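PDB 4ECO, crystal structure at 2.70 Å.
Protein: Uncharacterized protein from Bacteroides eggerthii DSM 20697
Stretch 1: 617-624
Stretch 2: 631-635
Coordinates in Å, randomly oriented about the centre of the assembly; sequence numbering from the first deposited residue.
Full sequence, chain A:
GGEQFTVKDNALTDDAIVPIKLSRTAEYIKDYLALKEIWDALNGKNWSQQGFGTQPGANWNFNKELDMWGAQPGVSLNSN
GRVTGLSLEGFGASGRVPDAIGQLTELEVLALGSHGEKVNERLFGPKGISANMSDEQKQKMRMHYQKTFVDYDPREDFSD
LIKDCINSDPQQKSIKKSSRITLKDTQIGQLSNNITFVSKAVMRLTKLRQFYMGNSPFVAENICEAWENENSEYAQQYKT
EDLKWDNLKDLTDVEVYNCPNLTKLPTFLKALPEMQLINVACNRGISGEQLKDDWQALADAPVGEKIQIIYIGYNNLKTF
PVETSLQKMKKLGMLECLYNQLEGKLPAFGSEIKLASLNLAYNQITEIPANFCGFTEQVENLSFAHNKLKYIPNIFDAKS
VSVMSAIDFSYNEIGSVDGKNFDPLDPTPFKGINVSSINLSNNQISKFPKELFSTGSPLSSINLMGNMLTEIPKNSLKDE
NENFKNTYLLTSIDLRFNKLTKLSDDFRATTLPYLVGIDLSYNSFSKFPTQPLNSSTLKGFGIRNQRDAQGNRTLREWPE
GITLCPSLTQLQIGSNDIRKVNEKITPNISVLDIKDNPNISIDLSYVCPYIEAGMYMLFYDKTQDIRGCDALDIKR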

# COMPACT_ATOMS: atom_id res chain seq x y z
N MSE A 617 -23.93 24.61 11.50
CA MSE A 617 -23.81 24.06 10.14
C MSE A 617 -25.15 23.44 9.74
O MSE A 617 -25.45 22.31 10.13
CB MSE A 617 -22.66 23.04 10.13
CG MSE A 617 -22.32 22.45 8.74
SE MSE A 617 -21.90 23.78 7.35
CE MSE A 617 -20.47 24.87 8.35
N LEU A 618 -25.97 24.19 9.00
CA LEU A 618 -27.29 23.71 8.58
C LEU A 618 -27.43 23.61 7.06
O LEU A 618 -27.22 24.59 6.35
CB LEU A 618 -28.40 24.63 9.14
CG LEU A 618 -29.82 24.33 8.69
CD1 LEU A 618 -30.40 23.13 9.42
CD2 LEU A 618 -30.69 25.54 8.84
N PHE A 619 -27.84 22.42 6.59
CA PHE A 619 -28.12 22.11 5.19
C PHE A 619 -29.63 22.11 5.04
O PHE A 619 -30.32 21.33 5.70
CB PHE A 619 -27.48 20.78 4.78
CG PHE A 619 -26.00 20.72 5.09
CD1 PHE A 619 -25.06 21.16 4.17
CD2 PHE A 619 -25.55 20.20 6.31
CE1 PHE A 619 -23.68 21.09 4.46
CE2 PHE A 619 -24.17 20.14 6.60
CZ PHE A 619 -23.25 20.57 5.66
N TYR A 620 -30.16 23.06 4.26
CA TYR A 620 -31.60 23.24 4.12
C TYR A 620 -31.98 23.90 2.78
O TYR A 620 -31.10 24.34 2.02
CB TYR A 620 -32.09 24.15 5.28
CG TYR A 620 -31.78 25.63 5.09
CD1 TYR A 620 -30.47 26.11 5.15
CD2 TYR A 620 -32.81 26.55 4.85
CE1 TYR A 620 -30.19 27.46 4.95
CE2 TYR A 620 -32.53 27.91 4.67
CZ TYR A 620 -31.23 28.36 4.72
OH TYR A 620 -30.95 29.70 4.57
N ASP A 621 -33.30 24.01 2.53
CA ASP A 621 -33.90 24.69 1.38
C ASP A 621 -34.73 25.83 1.90
O ASP A 621 -35.51 25.62 2.83
CB ASP A 621 -34.77 23.75 0.52
CG ASP A 621 -34.16 22.42 0.16
OD1 ASP A 621 -33.05 22.42 -0.43
OD2 ASP A 621 -34.83 21.37 0.39
N LYS A 622 -34.62 27.04 1.29
CA LYS A 622 -35.39 28.22 1.73
C LYS A 622 -36.89 28.00 1.52
O LYS A 622 -37.70 28.69 2.15
CB LYS A 622 -34.91 29.49 1.02
CG LYS A 622 -33.47 29.85 1.38
CD LYS A 622 -32.94 31.07 0.65
CE LYS A 622 -31.49 31.32 1.02
NZ LYS A 622 -30.89 32.43 0.22
N THR A 623 -37.27 26.98 0.73
CA THR A 623 -38.66 26.59 0.45
C THR A 623 -39.24 25.70 1.57
O THR A 623 -40.44 25.42 1.55
CB THR A 623 -38.75 25.85 -0.90
OG1 THR A 623 -37.67 24.92 -1.02
CG2 THR A 623 -38.74 26.80 -2.07
N GLN A 624 -38.40 25.22 2.51
CA GLN A 624 -38.86 24.34 3.59
C GLN A 624 -39.58 25.15 4.66
O GLN A 624 -39.27 26.33 4.83
CB GLN A 624 -37.69 23.54 4.20
CG GLN A 624 -37.06 22.54 3.24
CD GLN A 624 -35.95 21.72 3.86
OE1 GLN A 624 -34.82 22.20 4.07
NE2 GLN A 624 -36.23 20.45 4.07
N ALA A 631 -33.28 34.93 9.66
CA ALA A 631 -31.96 35.05 9.04
C ALA A 631 -31.71 33.99 7.95
O ALA A 631 -30.70 34.10 7.23
CB ALA A 631 -30.88 34.95 10.11
N LEU A 632 -32.60 32.98 7.83
CA LEU A 632 -32.45 31.89 6.87
C LEU A 632 -33.11 32.21 5.52
O LEU A 632 -32.92 31.44 4.58
CB LEU A 632 -33.01 30.57 7.43
CG LEU A 632 -32.19 29.91 8.54
CD1 LEU A 632 -32.88 28.67 9.03
CD2 LEU A 632 -30.78 29.59 8.11
N ASP A 633 -33.84 33.35 5.43
CA ASP A 633 -34.53 33.83 4.22
C ASP A 633 -35.52 32.74 3.72
O ASP A 633 -35.45 32.30 2.58
CB ASP A 633 -33.51 34.24 3.12
CG ASP A 633 -34.08 34.84 1.83
OD1 ASP A 633 -35.22 35.36 1.86
OD2 ASP A 633 -33.37 34.80 0.79
N ILE A 634 -36.45 32.33 4.60
CA ILE A 634 -37.45 31.31 4.29
C ILE A 634 -38.52 31.94 3.35
O ILE A 634 -39.19 32.90 3.74
CB ILE A 634 -38.05 30.71 5.59
CG1 ILE A 634 -36.94 30.12 6.52
CG2 ILE A 634 -39.17 29.68 5.31
CD1 ILE A 634 -36.02 28.99 5.91
N LYS A 635 -38.63 31.41 2.12
CA LYS A 635 -39.57 31.87 1.09
C LYS A 635 -41.03 31.66 1.51
O LYS A 635 -41.33 30.68 2.17
CB LYS A 635 -39.32 31.15 -0.24
CG LYS A 635 -38.03 31.55 -0.95
CD LYS A 635 -37.98 30.93 -2.36
CE LYS A 635 -36.82 31.40 -3.20
NZ LYS A 635 -36.84 30.81 -4.57

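A single backbone carbonyl, that of Lys622, receives two donors of unequal strength from two residues near the end of the chain: the amide N of Lys635 lies 2.9 Å from Lys622 O in a hydrogen bond, while CA of Ile634 approaches the same Lys622 O to 3.4 Å in a CA-H...O contact. The example illustrates a general principle, that a terminal segment can be fastened to a turn by a few well-placed polar links beside a small apolar cluster, without forming a continuous sheet.

The turn comes first. Residues Asp621 to Gln624 form a type I beta turn, closed by Gln624 N to Asp621 O at 2.9 Å and reinforced from the side chain, where Gln624 OE1 accepts from Asp621 N at 2.8 Å. This conformation leaves the carbonyl of Lys622 free to meet the backbone of the second stretch, and the CA atoms of Lys622 and Ile634 come within 4.5 Å.

Tyr620 combines both kinds of chemistry. Its hydroxyl donates to a main-chain acceptor, with Tyr620 OH 2.6 Å from Leu632 O, a short bond that satisfies the hydroxyl while the ring packs against the leucine side chain. The ring meanwhile carries Leu632 CD1 over one face, and its CE2 lies 3.9 Å from Ile634 CD1. Leu618, with chi1 in the t rotamer, extends the apolar cluster by placing CD2 3.8 Å from Leu632 CD1, so that the Leu632 side chain packs against both Leu618 and Tyr620.

Lys622 is exposed, yet its side chain runs along the second stretch. It is fully extended beyond chi1, its CB passing 3.3 Å from Asp633 O, and its ammonium reaches the carboxylate of Asp633 in a salt bridge, Lys622 NZ to Asp633 OD2 3.5 Å. The accompanying hydrogen bond is weak, at a length where a salt bridge is still counted.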